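Local structure of putative polyprenyl synthetase (Streptomyces coelicolor, 3NF2) at residues A[227-232]-A[239-244]; A[251-256]-A[293-298]; A[141-146]-A[195-200]. The protein probably acts as a magnesium-dependent prenyltransferase of the FPP/GGPP synthase type that builds polyprenyl diphosphates. All coordinates share one frame; numbering follows the deposited sequence.

Interaction 1 (A[227-232]-A[239-244]). With SO4 (sulfate ion), chain G.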
ATOM      1  N   LEU A 227     -20.067  15.028 -17.430  1.00 48.34           N
ATOM      2  CA  LEU A 227     -20.282  13.892 -18.325  1.00 45.84           C
ATOM      3  C   LEU A 227     -20.889  12.688 -17.612  1.00 46.19           C
ATOM      4  O   LEU A 227     -21.580  11.888 -18.238  1.00 46.33           O
ATOM      5  CB  LEU A 227     -18.980  13.461 -19.016  1.00 53.50           C
ATOM      6  CG  LEU A 227     -18.117  14.405 -19.876  1.00 68.45           C
ATOM      7  CD1 LEU A 227     -16.980  13.613 -20.549  1.00 66.09           C
ATOM      8  CD2 LEU A 227     -18.910  15.213 -20.923  1.00 73.47           C
ATOM      9  N   GLY A 228     -20.613  12.537 -16.316  1.00 45.97           N
ATOM     10  CA  GLY A 228     -21.221  11.451 -15.534  1.00 42.49           C
ATOM     11  C   GLY A 228     -22.744  11.547 -15.452  1.00 44.68           C
ATOM     12  O   GLY A 228     -23.439  10.536 -15.395  1.00 48.39           O
ATOM     13  N   ILE A 229     -23.268  12.768 -15.451  1.00 47.82           N
ATOM     14  CA  ILE A 229     -24.716  12.958 -15.527  1.00 50.16           C
ATOM     15  C   ILE A 229     -25.232  13.164 -16.963  1.00 47.99           C
ATOM     16  O   ILE A 229     -26.004  12.358 -17.457  1.00 48.49           O
ATOM     17  CB  ILE A 229     -25.208  14.095 -14.609  1.00 50.97           C
ATOM     18  CG1 ILE A 229     -24.714  13.873 -13.168  1.00 44.09           C
ATOM     19  CG2 ILE A 229     -26.745  14.199 -14.674  1.00 46.59           C
ATOM     20  CD1 ILE A 229     -24.786  15.111 -12.287  1.00 32.94           C
ATOM     21  N   TRP A 230     -24.796  14.222 -17.642  1.00 51.23           N
ATOM     22  CA  TRP A 230     -25.407  14.569 -18.940  1.00 53.40           C
ATOM     23  C   TRP A 230     -24.771  13.984 -20.197  1.00 53.90           C
ATOM     24  O   TRP A 230     -25.156  14.354 -21.306  1.00 50.29           O
ATOM     25  CB  TRP A 230     -25.532  16.079 -19.083  1.00 49.19           C
ATOM     26  CG  TRP A 230     -26.507  16.634 -18.119  1.00 46.10           C
ATOM     27  CD1 TRP A 230     -27.868  16.656 -18.251  1.00 36.20           C
ATOM     28  CD2 TRP A 230     -26.211  17.241 -16.858  1.00 45.50           C
ATOM     29  NE1 TRP A 230     -28.438  17.253 -17.148  1.00 49.13           N
ATOM     30  CE2 TRP A 230     -27.444  17.620 -16.278  1.00 44.58           C
ATOM     31  CE3 TRP A 230     -25.021  17.503 -16.161  1.00 42.00           C
ATOM     32  CZ2 TRP A 230     -27.525  18.249 -15.035  1.00 39.40           C
ATOM     33  CZ3 TRP A 230     -25.103  18.131 -14.922  1.00 43.78           C
ATOM     34  CH2 TRP A 230     -26.350  18.490 -14.369  1.00 42.40           C
ATOM     35  N   GLY A 231     -23.820  13.068 -20.023  1.00 57.14           N
ATOM     36  CA  GLY A 231     -23.098  12.476 -21.141  1.00 59.61           C
ATOM     37  C   GLY A 231     -23.918  11.494 -21.952  1.00 66.05           C
ATOM     38  O   GLY A 231     -24.716  10.729 -21.404  1.00 63.74           O
ATOM     39  N   ASP A 232     -23.709  11.527 -23.267  1.00 71.46           N
ATOM     40  CA  ASP A 232     -24.391  10.650 -24.208  1.00 76.27           C
ATOM     41  C   ASP A 232     -23.691   9.289 -24.210  1.00 77.00           C
ATOM     42  O   ASP A 232     -22.468   9.243 -24.339  1.00 77.16           O
ATOM     43  CB  ASP A 232     -24.351  11.294 -25.601  1.00 79.36           C
ATOM     44  CG  ASP A 232     -25.033  10.451 -26.677  1.00 86.05           C
ATOM     45  OD1 ASP A 232     -26.084   9.826 -26.403  1.00 82.47           O
ATOM     46  OD2 ASP A 232     -24.515  10.438 -27.816  1.00 86.16           O
ATOM     47  N   GLN A 239     -24.172   4.064 -19.134  1.00 69.04           N
ATOM     48  CA  GLN A 239     -25.628   4.283 -19.197  1.00 64.56           C
ATOM     49  C   GLN A 239     -25.984   5.770 -19.065  1.00 61.23           C
ATOM     50  O   GLN A 239     -25.142   6.580 -18.659  1.00 60.24           O
ATOM     51  CB  GLN A 239     -26.340   3.516 -18.077  1.00 63.71           C
ATOM     52  CG  GLN A 239     -26.012   2.035 -17.956  1.00 59.88           C
ATOM     53  CD  GLN A 239     -26.694   1.405 -16.742  1.00 75.08           C
ATOM     54  OE1 GLN A 239     -27.921   1.279 -16.701  1.00 77.24           O
ATOM     55  NE2 GLN A 239     -25.900   1.015 -15.746  1.00 70.07           N
ATOM     56  N   THR A 240     -27.226   6.126 -19.408  1.00 57.12           N
ATOM     57  CA  THR A 240     -27.725   7.487 -19.175  1.00 56.00           C
ATOM     58  C   THR A 240     -27.722   7.794 -17.671  1.00 56.89           C
ATOM     59  O   THR A 240     -28.044   6.922 -16.856  1.00 57.86           O
ATOM     60  CB  THR A 240     -29.161   7.719 -19.744  1.00 56.67           C
ATOM     61  OG1 THR A 240     -30.073   6.769 -19.180  1.00 64.51           O
ATOM     62  CG2 THR A 240     -29.195   7.611 -21.262  1.00 52.30           C
ATOM     63  N   TRP A 241     -27.340   9.024 -17.325  1.00 51.08           N
ATOM     64  CA  TRP A 241     -27.293   9.519 -15.940  1.00 56.98           C
ATOM     65  C   TRP A 241     -26.537   8.567 -14.995  1.00 54.57           C
ATOM     66  O   TRP A 241     -26.968   8.348 -13.858  1.00 55.78           O
ATOM     67  CB  TRP A 241     -28.711   9.829 -15.396  1.00 56.05           C
ATOM     68  CG  TRP A 241     -29.730  10.143 -16.458  1.00 53.32           C
ATOM     69  CD1 TRP A 241     -30.652   9.283 -16.982  1.00 56.75           C
ATOM     70  CD2 TRP A 241     -29.915  11.392 -17.143  1.00 42.31           C
ATOM     71  NE1 TRP A 241     -31.392   9.912 -17.951  1.00 57.42           N
ATOM     72  CE2 TRP A 241     -30.961  11.207 -18.073  1.00 45.60           C
ATOM     73  CE3 TRP A 241     -29.293  12.645 -17.065  1.00 37.88           C
ATOM     74  CZ2 TRP A 241     -31.411  12.233 -18.918  1.00 51.62           C
ATOM     75  CZ3 TRP A 241     -29.735  13.667 -17.915  1.00 45.00           C
ATOM     76  CH2 TRP A 241     -30.790  13.454 -18.819  1.00 48.74           C
ATOM     77  N   SER A 242     -25.418   8.018 -15.478  1.00 53.49           N
ATOM     78  CA  SER A 242     -24.706   6.919 -14.799  1.00 52.94           C
ATOM     79  C   SER A 242     -24.309   7.244 -13.358  1.00 48.93           C
ATOM     80  O   SER A 242     -24.529   6.430 -12.465  1.00 52.37           O
ATOM     81  CB  SER A 242     -23.480   6.453 -15.606  1.00 57.01           C
ATOM     82  OG  SER A 242     -22.336   7.261 -15.341  1.00 65.46           O
ATOM     83  N   ASP A 243     -23.756   8.437 -13.136  1.00 40.36           N
ATOM     84  CA  ASP A 243     -23.416   8.877 -11.787  1.00 45.36           C
ATOM     85  C   ASP A 243     -24.626   9.006 -10.856  1.00 49.73           C
ATOM     86  O   ASP A 243     -24.488   8.872  -9.637  1.00 52.19           O
ATOM     87  CB  ASP A 243     -22.671  10.208 -11.807  1.00 42.76           C
ATOM     88  CG  ASP A 243     -21.212  10.066 -12.189  1.00 51.87           C
ATOM     89  OD1 ASP A 243     -20.774   8.953 -12.545  1.00 60.84           O
ATOM     90  OD2 ASP A 243     -20.497  11.087 -12.131  1.00 50.27           O
ATOM     91  N   LEU A 244     -25.801   9.289 -11.416  1.00 50.69           N
ATOM     92  CA  LEU A 244     -27.008   9.390 -10.589  1.00 48.17           C
ATOM     93  C   LEU A 244     -27.553   8.017 -10.207  1.00 44.83           C
ATOM     94  O   LEU A 244     -28.156   7.869  -9.149  1.00 53.40           O
ATOM     95  CB  LEU A 244     -28.092  10.243 -11.257  1.00 40.88           C
ATOM     96  CG  LEU A 244     -27.749  11.692 -11.612  1.00 43.61           C
ATOM     97  CD1 LEU A 244     -28.979  12.419 -12.149  1.00 42.85           C
ATOM     98  CD2 LEU A 244     -27.147  12.465 -10.445  1.00 43.50           C
TER
HETATM   99  S   SO4 G   6     -22.442   1.838 -16.635  1.00 83.61           S
HETATM  100  O1  SO4 G   6     -21.031   1.900 -16.251  1.00 82.88           O
HETATM  101  O2  SO4 G   6     -23.043   0.560 -16.234  1.00 75.02           O
HETATM  102  O3  SO4 G   6     -23.135   2.976 -16.016  1.00 70.50           O
HETATM  103  O4  SO4 G   6     -22.573   1.892 -18.089  1.00 85.54           O
HETATM  104  O   HOH W   1     -26.771  10.768 -19.477  1.00 47.10           O

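Interaction 2 (A[251-256]-A[293-298])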
ATOM      1  N   LEU A 251     -19.880  17.271  -8.138  1.00 46.52           N
ATOM      2  CA  LEU A 251     -19.981  18.690  -8.003  1.00 46.18           C
ATOM      3  C   LEU A 251     -21.313  19.246  -8.455  1.00 46.32           C
ATOM      4  O   LEU A 251     -21.838  20.092  -7.801  1.00 46.77           O
ATOM      5  CB  LEU A 251     -18.881  19.347  -8.786  1.00 43.90           C
ATOM      6  CG  LEU A 251     -17.633  19.574  -7.973  1.00 50.17           C
ATOM      7  CD1 LEU A 251     -16.567  20.121  -8.821  1.00 50.66           C
ATOM      8  CD2 LEU A 251     -17.913  20.481  -6.865  1.00 37.35           C
ATOM      9  N   PRO A 252     -21.880  18.795  -9.551  1.00 39.54           N
ATOM     10  CA  PRO A 252     -23.192  19.373  -9.877  1.00 39.39           C
ATOM     11  C   PRO A 252     -24.253  19.098  -8.802  1.00 43.61           C
ATOM     12  O   PRO A 252     -25.001  20.012  -8.425  1.00 40.38           O
ATOM     13  CB  PRO A 252     -23.585  18.688 -11.193  1.00 34.97           C
ATOM     14  CG  PRO A 252     -22.372  18.037 -11.710  1.00 39.33           C
ATOM     15  CD  PRO A 252     -21.421  17.839 -10.579  1.00 31.87           C
ATOM     16  N   VAL A 253     -24.290  17.858  -8.311  1.00 46.44           N
ATOM     17  CA  VAL A 253     -25.223  17.434  -7.259  1.00 45.38           C
ATOM     18  C   VAL A 253     -25.061  18.306  -6.032  1.00 45.76           C
ATOM     19  O   VAL A 253     -26.022  18.890  -5.527  1.00 48.36           O
ATOM     20  CB  VAL A 253     -24.967  15.971  -6.850  1.00 44.66           C
ATOM     21  CG1 VAL A 253     -25.941  15.530  -5.762  1.00 44.40           C
ATOM     22  CG2 VAL A 253     -25.078  15.064  -8.048  1.00 44.08           C
ATOM     23  N   VAL A 254     -23.820  18.404  -5.576  1.00 48.43           N
ATOM     24  CA  VAL A 254     -23.475  19.165  -4.386  1.00 44.85           C
ATOM     25  C   VAL A 254     -23.748  20.664  -4.535  1.00 46.16           C
ATOM     26  O   VAL A 254     -24.338  21.284  -3.641  1.00 48.89           O
ATOM     27  CB  VAL A 254     -22.014  18.895  -4.005  1.00 44.66           C
ATOM     28  CG1 VAL A 254     -21.585  19.796  -2.907  1.00 51.66           C
ATOM     29  CG2 VAL A 254     -21.847  17.431  -3.575  1.00 42.58           C
ATOM     30  N   ALA A 255     -23.338  21.240  -5.668  1.00 44.25           N
ATOM     31  CA  ALA A 255     -23.589  22.664  -5.941  1.00 44.18           C
ATOM     32  C   ALA A 255     -25.091  22.988  -5.971  1.00 42.06           C
ATOM     33  O   ALA A 255     -25.510  24.033  -5.491  1.00 43.39           O
ATOM     34  CB  ALA A 255     -22.923  23.091  -7.240  1.00 41.70           C
ATOM     35  N   ALA A 256     -25.886  22.078  -6.527  1.00 37.23           N
ATOM     36  CA  ALA A 256     -27.329  22.210  -6.516  1.00 39.84           C
ATOM     37  C   ALA A 256     -27.886  22.205  -5.086  1.00 47.13           C
ATOM     38  O   ALA A 256     -28.753  23.009  -4.771  1.00 46.91           O
ATOM     39  CB  ALA A 256     -27.955  21.101  -7.328  1.00 33.42           C
ATOM     40  N   ALA A 293     -32.591  17.237 -14.252  1.00 41.99           N
ATOM     41  CA  ALA A 293     -33.371  18.445 -14.512  1.00 44.96           C
ATOM     42  C   ALA A 293     -33.467  19.359 -13.283  1.00 45.47           C
ATOM     43  O   ALA A 293     -33.344  20.582 -13.410  1.00 49.57           O
ATOM     44  CB  ALA A 293     -34.748  18.072 -15.042  1.00 44.75           C
ATOM     45  N   LEU A 294     -33.628  18.770 -12.095  1.00 43.11           N
ATOM     46  CA  LEU A 294     -33.638  19.558 -10.849  1.00 43.10           C
ATOM     47  C   LEU A 294     -32.280  20.151 -10.480  1.00 36.48           C
ATOM     48  O   LEU A 294     -32.221  21.263  -9.976  1.00 40.95           O
ATOM     49  CB  LEU A 294     -34.178  18.741  -9.667  1.00 46.08           C
ATOM     50  CG  LEU A 294     -35.688  18.572  -9.452  1.00 45.83           C
ATOM     51  CD1 LEU A 294     -35.923  17.378  -8.561  1.00 47.49           C
ATOM     52  CD2 LEU A 294     -36.361  19.828  -8.861  1.00 41.99           C
ATOM     53  N   ILE A 295     -31.196  19.405 -10.721  1.00 43.59           N
ATOM     54  CA  ILE A 295     -29.824  19.915 -10.503  1.00 41.01           C
ATOM     55  C   ILE A 295     -29.552  21.098 -11.437  1.00 39.73           C
ATOM     56  O   ILE A 295     -28.998  22.117 -11.023  1.00 49.17           O
ATOM     57  CB  ILE A 295     -28.748  18.809 -10.718  1.00 40.82           C
ATOM     58  CG1 ILE A 295     -28.815  17.752  -9.622  1.00 26.46           C
ATOM     59  CG2 ILE A 295     -27.313  19.390 -10.740  1.00 40.85           C
ATOM     60  CD1 ILE A 295     -28.208  16.418 -10.070  1.00 30.26           C
ATOM     61  N   GLU A 296     -29.952  20.963 -12.693  1.00 41.70           N
ATOM     62  CA  GLU A 296     -29.845  22.075 -13.626  1.00 51.17           C
ATOM     63  C   GLU A 296     -30.641  23.317 -13.177  1.00 50.24           C
ATOM     64  O   GLU A 296     -30.072  24.417 -13.114  1.00 43.83           O
ATOM     65  CB  GLU A 296     -30.186  21.651 -15.064  1.00 52.86           C
ATOM     66  CG  GLU A 296     -29.783  22.716 -16.087  1.00 59.33           C
ATOM     67  CD  GLU A 296     -29.653  22.208 -17.515  1.00 61.16           C
ATOM     68  OE1 GLU A 296     -29.959  21.024 -17.784  1.00 56.87           O
ATOM     69  OE2 GLU A 296     -29.233  23.013 -18.375  1.00 69.55           O
ATOM     70  N   GLU A 297     -31.920  23.141 -12.815  1.00 50.59           N
ATOM     71  CA  GLU A 297     -32.719  24.268 -12.285  1.00 50.04           C
ATOM     72  C   GLU A 297     -32.073  24.960 -11.084  1.00 47.91           C
ATOM     73  O   GLU A 297     -32.071  26.192 -11.011  1.00 53.62           O
ATOM     74  CB  GLU A 297     -34.177  23.886 -11.962  1.00 55.31           C
ATOM     75  CG  GLU A 297     -35.053  25.124 -11.623  1.00 59.25           C
ATOM     76  CD  GLU A 297     -36.504  24.811 -11.250  1.00 64.73           C
ATOM     77  OE1 GLU A 297     -37.109  25.614 -10.505  1.00 63.19           O
ATOM     78  OE2 GLU A 297     -37.055  23.791 -11.709  1.00 68.74           O
ATOM     79  N   ALA A 298     -31.480  24.186 -10.173  1.00 43.72           N
ATOM     80  CA  ALA A 298     -30.809  24.780  -9.004  1.00 39.07           C
ATOM     81  C   ALA A 298     -29.463  25.435  -9.329  1.00 46.94           C
ATOM     82  O   ALA A 298     -28.796  25.982  -8.439  1.00 45.09           O
ATOM     83  CB  ALA A 298     -30.652  23.747  -7.894  1.00 40.04           C
TER

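Interaction 3 (A[141-146]-A[195-200])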
ATOM      1  N   ALA A 141      15.781  11.127  -8.512  1.00 59.04           N
ATOM      2  CA  ALA A 141      14.888  10.005  -8.278  1.00 54.41           C
ATOM      3  C   ALA A 141      14.308   9.990  -6.863  1.00 51.22           C
ATOM      4  O   ALA A 141      13.184   9.533  -6.658  1.00 48.56           O
ATOM      5  CB  ALA A 141      15.617   8.705  -8.565  1.00 57.07           C
ATOM      6  N   GLY A 142      15.082  10.480  -5.898  1.00 46.92           N
ATOM      7  CA  GLY A 142      14.640  10.558  -4.512  1.00 46.11           C
ATOM      8  C   GLY A 142      13.605  11.656  -4.365  1.00 53.40           C
ATOM      9  O   GLY A 142      12.594  11.505  -3.655  1.00 52.59           O
ATOM     10  N   ARG A 143      13.856  12.760  -5.062  1.00 50.51           N
ATOM     11  CA  ARG A 143      12.951  13.900  -5.055  1.00 50.87           C
ATOM     12  C   ARG A 143      11.656  13.584  -5.804  1.00 45.65           C
ATOM     13  O   ARG A 143      10.578  14.021  -5.407  1.00 50.21           O
ATOM     14  CB  ARG A 143      13.653  15.129  -5.639  1.00 53.17           C
ATOM     15  CG  ARG A 143      14.450  15.935  -4.611  1.00 57.64           C
ATOM     16  CD  ARG A 143      15.561  16.752  -5.266  1.00 58.95           C
ATOM     17  NE  ARG A 143      15.219  17.145  -6.631  1.00 60.15           N
ATOM     18  CZ  ARG A 143      16.102  17.495  -7.568  1.00 71.05           C
ATOM     19  NH1 ARG A 143      17.413  17.511  -7.301  1.00 54.90           N
ATOM     20  NH2 ARG A 143      15.670  17.825  -8.786  1.00 66.62           N
ATOM     21  N   ALA A 144      11.771  12.807  -6.873  1.00 43.10           N
ATOM     22  CA  ALA A 144      10.616  12.358  -7.640  1.00 44.01           C
ATOM     23  C   ALA A 144       9.730  11.403  -6.830  1.00 47.18           C
ATOM     24  O   ALA A 144       8.505  11.458  -6.951  1.00 48.63           O
ATOM     25  CB  ALA A 144      11.064  11.704  -8.935  1.00 36.89           C
ATOM     26  N   THR A 145      10.351  10.549  -6.008  1.00 48.39           N
ATOM     27  CA  THR A 145       9.618   9.645  -5.109  1.00 47.66           C
ATOM     28  C   THR A 145       8.890  10.434  -4.013  1.00 46.57           C
ATOM     29  O   THR A 145       7.793  10.057  -3.603  1.00 48.44           O
ATOM     30  CB  THR A 145      10.538   8.557  -4.475  1.00 48.16           C
ATOM     31  OG1 THR A 145      11.403   8.006  -5.472  1.00 51.12           O
ATOM     32  CG2 THR A 145       9.715   7.411  -3.857  1.00 43.46           C
ATOM     33  N   ARG A 146       9.505  11.531  -3.566  1.00 45.79           N
ATOM     34  CA  ARG A 146       8.916  12.465  -2.596  1.00 47.40           C
ATOM     35  C   ARG A 146       7.594  13.037  -3.115  1.00 50.89           C
ATOM     36  O   ARG A 146       6.620  13.148  -2.369  1.00 54.19           O
ATOM     37  CB  ARG A 146       9.912  13.598  -2.315  1.00 50.05           C
ATOM     38  CG  ARG A 146       9.409  14.764  -1.475  1.00 50.60           C
ATOM     39  CD  ARG A 146      10.027  14.748  -0.100  1.00 53.55           C
ATOM     40  NE  ARG A 146       9.384  15.691   0.812  1.00 68.06           N
ATOM     41  CZ  ARG A 146       9.890  16.871   1.170  1.00 73.71           C
ATOM     42  NH1 ARG A 146      11.060  17.275   0.686  1.00 74.93           N
ATOM     43  NH2 ARG A 146       9.220  17.647   2.015  1.00 68.86           N
ATOM     44  N   GLY A 195       8.426  14.233 -14.398  1.00 49.55           N
ATOM     45  CA  GLY A 195       9.427  14.201 -15.465  1.00 54.95           C
ATOM     46  C   GLY A 195      10.471  15.293 -15.301  1.00 55.20           C
ATOM     47  O   GLY A 195      11.658  15.051 -15.504  1.00 57.00           O
ATOM     48  N   ALA A 196      10.017  16.484 -14.912  1.00 53.46           N
ATOM     49  CA  ALA A 196      10.872  17.650 -14.713  1.00 55.35           C
ATOM     50  C   ALA A 196      11.833  17.453 -13.560  1.00 54.29           C
ATOM     51  O   ALA A 196      13.014  17.799 -13.667  1.00 58.26           O
ATOM     52  CB  ALA A 196      10.025  18.888 -14.477  1.00 52.85           C
ATOM     53  N   VAL A 197      11.316  16.907 -12.460  1.00 54.68           N
ATOM     54  CA  VAL A 197      12.125  16.554 -11.297  1.00 54.68           C
ATOM     55  C   VAL A 197      13.193  15.520 -11.680  1.00 58.81           C
ATOM     56  O   VAL A 197      14.333  15.603 -11.213  1.00 55.29           O
ATOM     57  CB  VAL A 197      11.248  16.055 -10.121  1.00 56.86           C
ATOM     58  CG1 VAL A 197      12.100  15.599  -8.955  1.00 53.53           C
ATOM     59  CG2 VAL A 197      10.334  17.168  -9.638  1.00 56.32           C
ATOM     60  N   LEU A 198      12.824  14.584 -12.559  1.00 59.38           N
ATOM     61  CA  LEU A 198      13.754  13.569 -13.068  1.00 61.18           C
ATOM     62  C   LEU A 198      14.812  14.165 -14.005  1.00 64.11           C
ATOM     63  O   LEU A 198      15.912  13.621 -14.137  1.00 64.06           O
ATOM     64  CB  LEU A 198      12.993  12.427 -13.762  1.00 58.16           C
ATOM     65  CG  LEU A 198      12.231  11.433 -12.869  1.00 58.81           C
ATOM     66  CD1 LEU A 198      11.375  10.458 -13.686  1.00 46.49           C
ATOM     67  CD2 LEU A 198      13.176  10.666 -11.941  1.00 53.11           C
ATOM     68  N   GLY A 199      14.469  15.285 -14.642  1.00 66.85           N
ATOM     69  CA  GLY A 199      15.385  16.009 -15.525  1.00 64.92           C
ATOM     70  C   GLY A 199      16.205  17.098 -14.845  1.00 63.26           C
ATOM     71  O   GLY A 199      16.882  17.870 -15.519  1.00 65.66           O
ATOM     72  N   GLY A 200      16.129  17.175 -13.516  1.00 64.95           N
ATOM     73  CA  GLY A 200      16.976  18.080 -12.727  1.00 63.44           C
ATOM     74  C   GLY A 200      16.417  19.422 -12.259  1.00 68.23           C
ATOM     75  O   GLY A 200      17.145  20.191 -11.620  1.00 67.55           O
TER

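Interaction 1 (A[227-232]-A[239-244])
The indole rings of W230 and W241 meet obliquely, their planes at 84°. CD1 of W230 lies close to the plane of the W241 ring, at its edge, 3.5 Å from CZ3 of W241. I229 serves both rings: its CG2 sits over the centre of one face of W230 and at the edge of W241, 3.8 Å from W241 CE3. The same methyl lies 3.8 Å from L244 CD1, while CG1 and CD1 of I229 run against L244 CD2. A water lies above one face of W241, toward the rim; it accepts from W241 N and donates to the carbonyls of I229 and G231, bridging the helix end to the type II turn 239-242.

The backbones join where D243 N donates to G228 O (3.1 Å), nearly straight at 170° though the donor stands above the carbonyl plane. S242 OG adds a weak bond to the same oxygen. The D243 carboxylate lies against G228: D243 OD2 is 3.5 Å from G228 CA, and a CB on G228 would run into that oxygen. At the start of the turn, Q239 grips a sulfate, probably from the crystallisation liquor, through N and NE2, NE2 reaching O2 at 2.9 Å.

W241 NE1 is bonded to E285, and W230 makes a cation-pi contact with R301. The chemistry thus divides: I229, W230, W241 and L244 make the apolar part, while G228 O and the water tie the end of helix 203-230 to the turn and the short helix 242-245 that follows it, and the absence of a side chain at G228 allows the close approach.

Interaction 2 (A[251-256]-A[293-298])
I295 faces helix 251-259 and touches three of its residues through two branches. Its CG2 is anti to the backbone N, and this branch lies 3.3 Å from P252 O and 3.8 Å from P252 CB. The same methyl touches A256 CB at 3.9 Å. The other branch takes a different course: CG1 lies beside the backbone N (chi1 -69°), passing near A256 CB, and an extended chi2 of 157° carries CD1 onward to V253 CG2, 4.0 Å away. V253 has its CG1 anti to the backbone N, an arrangement that puts CG2 beside that nitrogen, and it is CG2 that I295 meets.

One turn farther along, alanine meets alanine. A256 CB and A298 CB are 3.8 Å apart, and A298 CB also lies 3.7 Å from A256 O. These small residues mark the nearest backbone approach of the two segments. The short axes pass 8.9 Å apart at 57°, and the contact is an example of interhelical packing carried by small apolar groups and the carbonyl oxygens of P252 and A256. An alanine in place of I295 would probably open a gap beside P252 and V253, since the CG2 and CD1 methyls that touch them would be gone.

Other helices flank the pair, as expected in the all-helical fold of this family. W230, at the end of helix 203-230, touches both P252 and I295, while L267 of helix 262-275 packs on A256 and I295, and T304 of helix 300-319 lies on P252. A salt bridge from E296 to R301 links helix 285-297 to the following one, and S264 bonds to A256 O.

Interaction 3 (A[141-146]-A[195-200])
V197 and A144 form the apolar centre of this contact, joined by L198. V197 holds CG1 anti to its backbone N (chi1 176°), and that methyl reaches between neighbouring residues of helix 139-165: it is 3.7 Å from R143 CB, 3.5 Å from A144 N and 4.0 Å from A144 CB. L198 completes the patch with its CD2 branch, 3.8 Å from A144 CB and within van der Waals range of A141 CA. A144 CB is therefore touched by V197 CG1 and by L198 CD2, with L198 CG close behind.

The polar part is looser. The R143 chain leaves its helix toward the other segment and bends at chi3 (30°, about the CG-CD bond), which sets the position of NE. Its NH2 comes 3.6 Å from V197 O, obliquely and without making a hydrogen bond, and G200 C lies at the edge of the guanidinium near its plane. NE has a long, weak ion pair with E203 OE1. The charged end lies beside the C-terminal turn of helix 173-198, whose helix-end carbonyls would probably favour a positive charge.

Backbone interactions shape each side. A Schellman motif with G200 as its C-prime residue ends helix 173-198; at G200 the positive phi, with its psi, would press a CB against the preceding carbonyl oxygen, which favours glycine. Within the first segment, A141 O receives two donors, T145 N and T145 OG1, the latter at 2.6 Å, which ties down the threonine hydroxyl.

In the fold, the contact joins the beginning of helix 139-165 to the end of helix 173-198. V197 also touches A206 of helix 203-230, and L198 packs on L136 and V75. T145 touches L133 of helix 115-134, while L134 of the second subunit packs on T145 and R146, placing this corner beside the dimer interface.

Interactions 1 and 2 form one continuous patch, their centres about 13 Å apart: I229 CD1 lies 3.8 Å from P252 CG, and W230 CH2 lies 3.9 Å from I295 CG2. Interaction 3 stands on the other side of the chain's centre, about 38 Å from interaction 1 and 41 Å from interaction 2, centre to centre, and touches neither. Helix 203-230 leads from interaction 3 to interaction 1. In this family its C-terminal end carries the second aspartate-rich motif, probably including D225 here. Interactions 1 and 2 both border that end, so both probably lie near the catalytic region; the sulfates, probably from the crystallisation liquor, are at most consistent with this. Interaction 3 borders the second subunit.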